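Local coordinates for putative uncharacterized protein (Streptococcus pyogenes serotype M1, PDB 3VZH) that probably cleaves precursor CRISPR RNA as a Cas5d-type endoribonuclease in an adaptive immune system against invading genetic elements, at residues D136-L139 / G140-C144; I45-A48 / I49-P53; A123-E126 / R127-K131. All coordinates share one frame; numbering follows the deposited sequence.

Contact 1 of 3, residues D136-L139 / G140-C144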
loop_
_atom_site.group_PDB
_atom_site.type_symbol
_atom_site.label_atom_id
_atom_site.label_comp_id
_atom_site.label_asym_id
_atom_site.label_seq_id
_atom_site.Cartn_x
_atom_site.Cartn_y
_atom_site.Cartn_z
ATOM N N ASP A 136 -6.907 6.497 11.426
ATOM C CA ASP A 136 -5.914 7.453 10.921
ATOM C C ASP A 136 -4.987 6.801 9.891
ATOM O O ASP A 136 -4.459 5.679 10.052
ATOM C CB ASP A 136 -5.029 7.920 12.088
ATOM C CG ASP A 136 -5.730 8.886 12.986
ATOM O OD1 ASP A 136 -5.247 9.011 14.126
ATOM O OD2 ASP A 136 -6.701 9.550 12.518
ATOM N N VAL A 137 -4.766 7.524 8.831
ATOM C CA VAL A 137 -3.919 7.033 7.779
ATOM C C VAL A 137 -2.580 7.808 7.813
ATOM O O VAL A 137 -2.574 9.039 7.880
ATOM C CB VAL A 137 -4.659 7.325 6.457
ATOM C CG1 VAL A 137 -3.708 7.219 5.310
ATOM C CG2 VAL A 137 -5.798 6.314 6.294
ATOM N N PHE A 138 -1.492 7.043 7.796
ATOM C CA PHE A 138 -0.079 7.527 7.965
ATOM C C PHE A 138 0.704 7.092 6.761
ATOM O O PHE A 138 0.450 5.994 6.214
ATOM C CB PHE A 138 0.515 6.964 9.290
ATOM C CG PHE A 138 -0.208 7.471 10.508
ATOM C CD1 PHE A 138 -0.261 8.849 10.798
ATOM C CD2 PHE A 138 -0.868 6.598 11.366
ATOM C CE1 PHE A 138 -0.924 9.348 11.928
ATOM C CE2 PHE A 138 -1.544 7.092 12.494
ATOM C CZ PHE A 138 -1.575 8.460 12.773
ATOM N N LEU A 139 1.623 7.951 6.287
ATOM C CA LEU A 139 2.407 7.620 5.084
ATOM C C LEU A 139 3.816 7.163 5.480
ATOM O O LEU A 139 4.801 7.967 5.448
ATOM C CB LEU A 139 2.484 8.834 4.148
ATOM C CG LEU A 139 1.124 9.340 3.764
ATOM C CD1 LEU A 139 1.103 10.513 2.774
ATOM C CD2 LEU A 139 0.257 8.179 3.202
ATOM N N GLY A 140 3.885 5.914 5.965
ATOM C CA GLY A 140 5.125 5.241 6.233
ATOM C C GLY A 140 5.539 5.472 7.673
ATOM O O GLY A 140 6.193 4.631 8.273
ATOM N N THR A 141 5.190 6.619 8.226
ATOM C CA THR A 141 5.480 6.936 9.624
ATOM C C THR A 141 4.451 7.843 10.314
ATOM O O THR A 141 3.766 8.598 9.630
ATOM C CB THR A 141 6.861 7.611 9.686
ATOM O OG1 THR A 141 7.297 7.645 11.028
ATOM C CG2 THR A 141 6.759 9.016 9.162
ATOM N N ARG A 142 4.363 7.819 11.663
ATOM C CA ARG A 142 3.297 8.561 12.391
ATOM C C ARG A 142 3.250 10.078 12.246
ATOM O O ARG A 142 2.190 10.687 12.429
ATOM C CB ARG A 142 3.165 8.150 13.876
ATOM C CG ARG A 142 1.873 7.407 14.256
ATOM C CD ARG A 142 2.000 6.584 15.544
ATOM N NE ARG A 142 0.738 6.391 16.303
ATOM C CZ ARG A 142 -0.217 5.492 16.000
ATOM N NH1 ARG A 142 -0.091 4.683 14.962
ATOM N NH2 ARG A 142 -1.312 5.396 16.739
ATOM N N GLU A 143 4.362 10.719 11.898
ATOM C CA GLU A 143 4.309 12.183 11.764
ATOM C C GLU A 143 3.823 12.622 10.392
ATOM O O GLU A 143 3.717 13.813 10.137
ATOM C CB GLU A 143 5.663 12.844 12.092
ATOM C CG GLU A 143 6.776 12.651 11.053
ATOM C CD GLU A 143 7.574 11.365 11.250
ATOM O OE1 GLU A 143 7.113 10.442 11.977
ATOM O OE2 GLU A 143 8.665 11.252 10.653
ATOM N N CYS A 144 3.466 11.659 9.538
ATOM C CA CYS A 144 3.180 11.958 8.180
ATOM C C CYS A 144 1.729 11.592 7.958
ATOM O O CYS A 144 1.443 10.478 7.578
ATOM C CB CYS A 144 4.117 11.123 7.249
ATOM S SG CYS A 144 5.899 11.600 7.354
HETATM O O HOH W 1 2.091 3.575 5.585
#

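Contact 2 of 3, residues I45-A48 / I49-P53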
loop_
_atom_site.group_PDB
_atom_site.type_symbol
_atom_site.label_atom_id
_atom_site.label_comp_id
_atom_site.label_asym_id
_atom_site.label_seq_id
_atom_site.Cartn_x
_atom_site.Cartn_y
_atom_site.Cartn_z
ATOM N N ILE A 45 -1.833 1.248 5.020
ATOM C CA ILE A 45 -2.811 2.251 4.684
ATOM C C ILE A 45 -4.184 1.632 4.375
ATOM O O ILE A 45 -5.227 2.095 4.953
ATOM C CB ILE A 45 -2.284 3.028 3.477
ATOM C CG1 ILE A 45 -1.111 3.992 3.956
ATOM C CG2 ILE A 45 -3.384 3.850 2.860
ATOM C CD1 ILE A 45 -0.267 4.525 2.756
ATOM N N VAL A 46 -4.202 0.559 3.586
ATOM C CA VAL A 46 -5.499 -0.083 3.325
ATOM C C VAL A 46 -6.071 -0.703 4.590
ATOM O O VAL A 46 -7.238 -0.607 4.845
ATOM C CB VAL A 46 -5.475 -1.049 2.086
ATOM C CG1 VAL A 46 -5.001 -0.261 0.854
ATOM C CG2 VAL A 46 -4.642 -2.327 2.369
ATOM N N ASP A 47 -5.269 -1.326 5.439
ATOM C CA ASP A 47 -5.865 -1.781 6.660
ATOM C C ASP A 47 -6.349 -0.678 7.606
ATOM O O ASP A 47 -7.209 -0.938 8.457
ATOM C CB ASP A 47 -4.793 -2.568 7.462
ATOM C CG ASP A 47 -4.382 -3.882 6.818
ATOM O OD1 ASP A 47 -5.058 -4.383 5.901
ATOM O OD2 ASP A 47 -3.387 -4.475 7.361
ATOM N N ALA A 48 -5.768 0.530 7.533
ATOM C CA ALA A 48 -6.293 1.634 8.329
ATOM C C ALA A 48 -7.638 2.069 7.742
ATOM O O ALA A 48 -8.459 2.664 8.455
ATOM C CB ALA A 48 -5.314 2.816 8.297
ATOM N N ILE A 49 -7.840 1.851 6.463
ATOM C CA ILE A 49 -9.174 2.190 5.934
ATOM C C ILE A 49 -10.272 1.286 6.522
ATOM O O ILE A 49 -11.286 1.782 7.082
ATOM C CB ILE A 49 -9.144 2.110 4.418
ATOM C CG1 ILE A 49 -8.108 3.144 3.933
ATOM C CG2 ILE A 49 -10.548 2.277 3.800
ATOM C CD1 ILE A 49 -8.049 3.235 2.399
ATOM N N TYR A 50 -10.059 -0.018 6.417
ATOM C CA TYR A 50 -10.975 -0.996 7.021
ATOM C C TYR A 50 -10.233 -2.313 7.212
ATOM O O TYR A 50 -9.640 -2.851 6.246
ATOM C CB TYR A 50 -12.183 -1.188 6.100
ATOM C CG TYR A 50 -13.208 -2.217 6.543
ATOM C CD1 TYR A 50 -13.570 -2.366 7.907
ATOM C CD2 TYR A 50 -13.840 -2.996 5.597
ATOM C CE1 TYR A 50 -14.538 -3.315 8.275
ATOM C CE2 TYR A 50 -14.774 -3.961 5.964
ATOM C CZ TYR A 50 -15.122 -4.085 7.305
ATOM O OH TYR A 50 -16.097 -5.026 7.676
ATOM N N TYR A 51 -10.256 -2.793 8.449
ATOM C CA TYR A 51 -9.539 -4.014 8.840
ATOM C C TYR A 51 -10.519 -4.928 9.574
ATOM O O TYR A 51 -11.262 -4.453 10.473
ATOM C CB TYR A 51 -8.367 -3.716 9.813
ATOM C CG TYR A 51 -7.765 -5.031 10.211
ATOM C CD1 TYR A 51 -6.914 -5.715 9.340
ATOM C CD2 TYR A 51 -8.110 -5.650 11.403
ATOM C CE1 TYR A 51 -6.435 -6.984 9.665
ATOM C CE2 TYR A 51 -7.646 -6.912 11.725
ATOM C CZ TYR A 51 -6.762 -7.551 10.845
ATOM O OH TYR A 51 -6.223 -8.812 11.084
ATOM N N LYS A 52 -10.571 -6.200 9.192
ATOM C CA LYS A 52 -11.220 -7.244 10.039
ATOM C C LYS A 52 -10.355 -8.473 9.974
ATOM O O LYS A 52 -9.744 -8.724 8.927
ATOM C CB LYS A 52 -12.645 -7.562 9.524
ATOM C CG LYS A 52 -13.680 -6.494 9.744
ATOM C CD LYS A 52 -14.043 -6.287 11.161
ATOM C CE LYS A 52 -15.158 -7.246 11.531
ATOM N NZ LYS A 52 -15.508 -7.233 12.967
ATOM N N PRO A 53 -10.260 -9.247 11.066
ATOM C CA PRO A 53 -9.479 -10.467 11.030
ATOM C C PRO A 53 -10.136 -11.484 10.071
ATOM O O PRO A 53 -9.497 -12.441 9.628
ATOM C CB PRO A 53 -9.566 -10.960 12.481
ATOM C CG PRO A 53 -10.811 -10.316 13.038
ATOM C CD PRO A 53 -10.847 -8.979 12.383
#

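Contact 3 of 3, residues A123-E126 / R127-K131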
loop_
_atom_site.group_PDB
_atom_site.type_symbol
_atom_site.label_atom_id
_atom_site.label_comp_id
_atom_site.label_asym_id
_atom_site.label_seq_id
_atom_site.Cartn_x
_atom_site.Cartn_y
_atom_site.Cartn_z
ATOM N N ALA A 123 -19.588 -3.625 1.236
ATOM C CA ALA A 123 -20.316 -2.379 1.540
ATOM C C ALA A 123 -19.616 -1.485 2.531
ATOM O O ALA A 123 -19.475 -0.263 2.335
ATOM C CB ALA A 123 -21.786 -2.659 1.961
ATOM N N ILE A 124 -19.120 -2.123 3.591
ATOM C CA ILE A 124 -18.366 -1.411 4.585
ATOM C C ILE A 124 -17.084 -0.854 4.037
ATOM O O ILE A 124 -16.693 0.286 4.376
ATOM C CB ILE A 124 -18.128 -2.319 5.794
ATOM C CG1 ILE A 124 -19.508 -2.673 6.368
ATOM C CG2 ILE A 124 -17.324 -1.589 6.887
ATOM C CD1 ILE A 124 -19.416 -3.491 7.632
ATOM N N MET A 125 -16.396 -1.643 3.187
ATOM C CA MET A 125 -15.183 -1.155 2.582
ATOM C C MET A 125 -15.494 0.103 1.719
ATOM O O MET A 125 -14.805 1.092 1.832
ATOM C CB MET A 125 -14.540 -2.272 1.718
ATOM C CG MET A 125 -13.190 -1.816 1.098
ATOM S SD MET A 125 -11.863 -1.434 2.288
ATOM C CE MET A 125 -11.288 -3.076 2.841
ATOM N N GLU A 126 -16.505 0.035 0.863
ATOM C CA GLU A 126 -16.853 1.238 0.117
ATOM C C GLU A 126 -17.171 2.476 0.982
ATOM O O GLU A 126 -16.683 3.599 0.680
ATOM C CB GLU A 126 -18.033 0.983 -0.799
ATOM C CG GLU A 126 -17.929 -0.264 -1.572
ATOM C CD GLU A 126 -19.204 -0.491 -2.394
ATOM O OE1 GLU A 126 -19.074 -1.065 -3.492
ATOM O OE2 GLU A 126 -20.321 -0.110 -1.945
ATOM N N ARG A 127 -17.989 2.323 2.013
ATOM C CA ARG A 127 -18.309 3.405 2.978
ATOM C C ARG A 127 -17.087 3.913 3.720
ATOM O O ARG A 127 -16.944 5.126 3.885
ATOM C CB ARG A 127 -19.381 2.940 4.009
ATOM C CG ARG A 127 -20.692 2.633 3.283
ATOM C CD ARG A 127 -21.896 2.564 4.214
ATOM N NE ARG A 127 -22.371 1.194 4.387
ATOM C CZ ARG A 127 -22.167 0.442 5.477
ATOM N NH1 ARG A 127 -22.664 -0.797 5.525
ATOM N NH2 ARG A 127 -21.484 0.922 6.521
ATOM N N SER A 128 -16.198 2.990 4.097
ATOM C CA SER A 128 -14.941 3.364 4.806
ATOM C C SER A 128 -14.033 4.193 3.921
ATOM O O SER A 128 -13.511 5.237 4.363
ATOM C CB SER A 128 -14.237 2.107 5.307
ATOM O OG SER A 128 -15.118 1.413 6.177
ATOM N N ILE A 129 -13.918 3.817 2.638
ATOM C CA ILE A 129 -13.135 4.584 1.706
ATOM C C ILE A 129 -13.709 6.002 1.558
ATOM O O ILE A 129 -12.956 7.017 1.641
ATOM C CB ILE A 129 -13.065 3.901 0.315
ATOM C CG1 ILE A 129 -12.092 2.678 0.360
ATOM C CG2 ILE A 129 -12.675 4.943 -0.731
ATOM C CD1 ILE A 129 -12.219 1.640 -0.727
ATOM N N ARG A 130 -15.011 6.058 1.359
ATOM C CA ARG A 130 -15.677 7.323 1.120
ATOM C C ARG A 130 -15.495 8.326 2.258
ATOM O O ARG A 130 -15.430 9.554 2.006
ATOM C CB ARG A 130 -17.171 7.106 0.811
ATOM C CG ARG A 130 -17.843 8.401 0.311
ATOM C CD ARG A 130 -19.004 8.108 -0.638
ATOM N NE ARG A 130 -18.625 7.328 -1.847
ATOM C CZ ARG A 130 -19.538 6.789 -2.649
ATOM N NH1 ARG A 130 -20.841 6.945 -2.350
ATOM N NH2 ARG A 130 -19.214 6.126 -3.744
ATOM N N LYS A 131 -15.389 7.855 3.499
ATOM C CA LYS A 131 -15.282 8.795 4.621
ATOM C C LYS A 131 -13.812 8.917 5.114
ATOM O O LYS A 131 -13.559 9.451 6.183
ATOM C CB LYS A 131 -16.248 8.360 5.724
ATOM C CG LYS A 131 -15.834 7.087 6.440
ATOM C CD LYS A 131 -16.780 6.689 7.566
ATOM C CE LYS A 131 -15.930 5.960 8.584
ATOM N NZ LYS A 131 -14.800 6.792 9.121
#

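Contact 1 of 3, residues D136-L139 / G140-C144
Phe138 and Leu139 are met by Arg142 and Cys144, as the chain folds back through a type I beta turn from Thr141 to Cys144. The loop joins helix 118-130 to strand 147-150, the interval between the second helix and fourth strand of an RRM-like fold, where RAMP proteins commonly carry a glycine-rich loop. Backbone bonds set its shape. Leu139 N donates to Cys144 O at 2.8 Å, and Cys144 N closes the turn onto Thr141 O at 3.1 Å. Gly140, with a positive phi of 92°, makes the sharp step between Leu139 and the turn; its N bonds weakly to Phe138 O. A water bridges this corner, accepting from Gly140 N and donating to Phe138 O.

The aromatic contact is a CH-pi one. Arg142 CG sits almost centrally over one face of the Phe138 ring, 3.9 Å from its centroid. The rest of the chain, extended from CG to NE, carries the guanidinium past the rim, where NH1 comes within 3.7 Å of Phe138 CE2; the two planes are 41° apart, so the groups do not stack flat. Cys144 O lies in the ring plane at its edge, and it also takes a CA-H...O contact from Phe138 CA at 3.3 Å. This carbonyl thus serves both Leu139 N and Phe138 CA.

Apolar contact is slight: Leu139 CB rests 4.2 Å from Cys144 CB, while the leucine continues toward Ile45 and Ala18. Val137 leans on Ala48, and Thr141 touches Leu19 and Arg31. Glu143 OE2 hydrogen-bonds with Tyr91 OH, whereas Glu143 OE1 receives Thr141 OG1 at 3.0 Å, from 36° out of the carboxylate plane.

Contact 2 of 3, residues I45-A48 / I49-P53
Ile49 and Tyr50 bond back to Ile45 and Val46 at the C-terminal end of helix 39-49, the first helix of the RRM-like fold. Ile49 N gives its hydrogen to Ile45 O at 3.0 Å, with a weak second branch to Val46 O. The Ile49 side chain also comes close to the Ile45 carbonyl: CG1, anti to the carbonyl carbon of its own residue (chi1 -61°), lies 3.2 Å from Ile45 O, and the isoleucine packs against Ile129 of helix 118-130. Tyr50 N makes the last bond of the series, a long 3.3 Å to Val46 O, and Tyr50 is the residue where helical geometry ends. Its side chain sets off away from residues 45-48; the ring meets Phe55 and hydrogen-bonds through OH to His121 ND1. Tyr51 swings back instead. Its CB lies 3.3 Å from Asp47 O, and the ring runs beside the Asp47 side chain, pointing the same way, with carboxylate and ring planes 68° apart. Asn57 ND2 bonds to Asp47 OD1, and the same amide nitrogen bonds to Tyr50 O. The phenol ring meets the carboxylate obliquely, Tyr51 CD1 standing 4.0 Å from Asp47 CG.

Contact 3 of 3, residues A123-E126 / R127-K131
Arg127 folds back over Ala123 and Ile124, one turn earlier on helix 118-130, the second helix of the RRM-like fold. Its CB passes 3.6 Å from Ala123 O, the carbonyl that accepts from Arg127 N in an ordinary helical bond. CG, beside the backbone N and anti to the carbonyl carbon (chi1 -63°), comes closer still, 3.3 Å from Ala123 O. CD and NE run past the same oxygen at longer range. A bend at chi3 of -108° then turns the guanidinium back along the helix, and one of its faces lies over backbone: Ile124 CA is centred beneath it, Ala123 C toward the rim. At the tip, NH1 rests 3.8 Å from Ile124 CG1 and 4.1 Å from Ala123 CB, so the charged end of the arginine is set against aliphatic carbon.

The next residue uses its hydroxyl on the helix backbone. Ser128 OG donates to Ile124 O at 2.6 Å while Ser128 N reaches the same oxygen at 2.8 Å; the two arrive from opposite faces of the carbonyl plane, OG standing 41° out of it. The OG bond gives the hydroxyl of this buried serine a partner within its own helix, and Ile124 O is gripped by two donors. Further round, Met125 CG and Ile129 CD1 touch at 4.0 Å where their side chains cross.

Lys131 leaves helical geometry just after this turn. The Met125 and Ile129 flank lies on the beta sheet, against Phe101 of strand 95-105 and Phe9 of strand 9-15. Glu126 OE1 forms a salt bridge with Arg7 NH2, and Arg130 NE another with Asp150 OD1 of strand 147-150. On a further side Ile124 packs on Tyr50, just past the end of helix 39-49, and Ser128 on Arg134.

From the N terminus, contact 2 comes first, ending helix 39-49 and leading toward strand 55-64. Contact 3 follows on helix 118-130, and contact 1 then turns the loop that leads to strand 147-150. All three are local and lie in series, with none nested in or crossing another. In space contact 2 is the bridge. Its Tyr50 and Ile49 pack on Ile124, Met125 and Ile129 of contact 3, joining the two helices over the sheet, while Ile45 and Ala48 meet Leu139 and Val137 of contact 1. Contacts 1 and 3 do not touch, their nearest atoms lying about 8 Å apart.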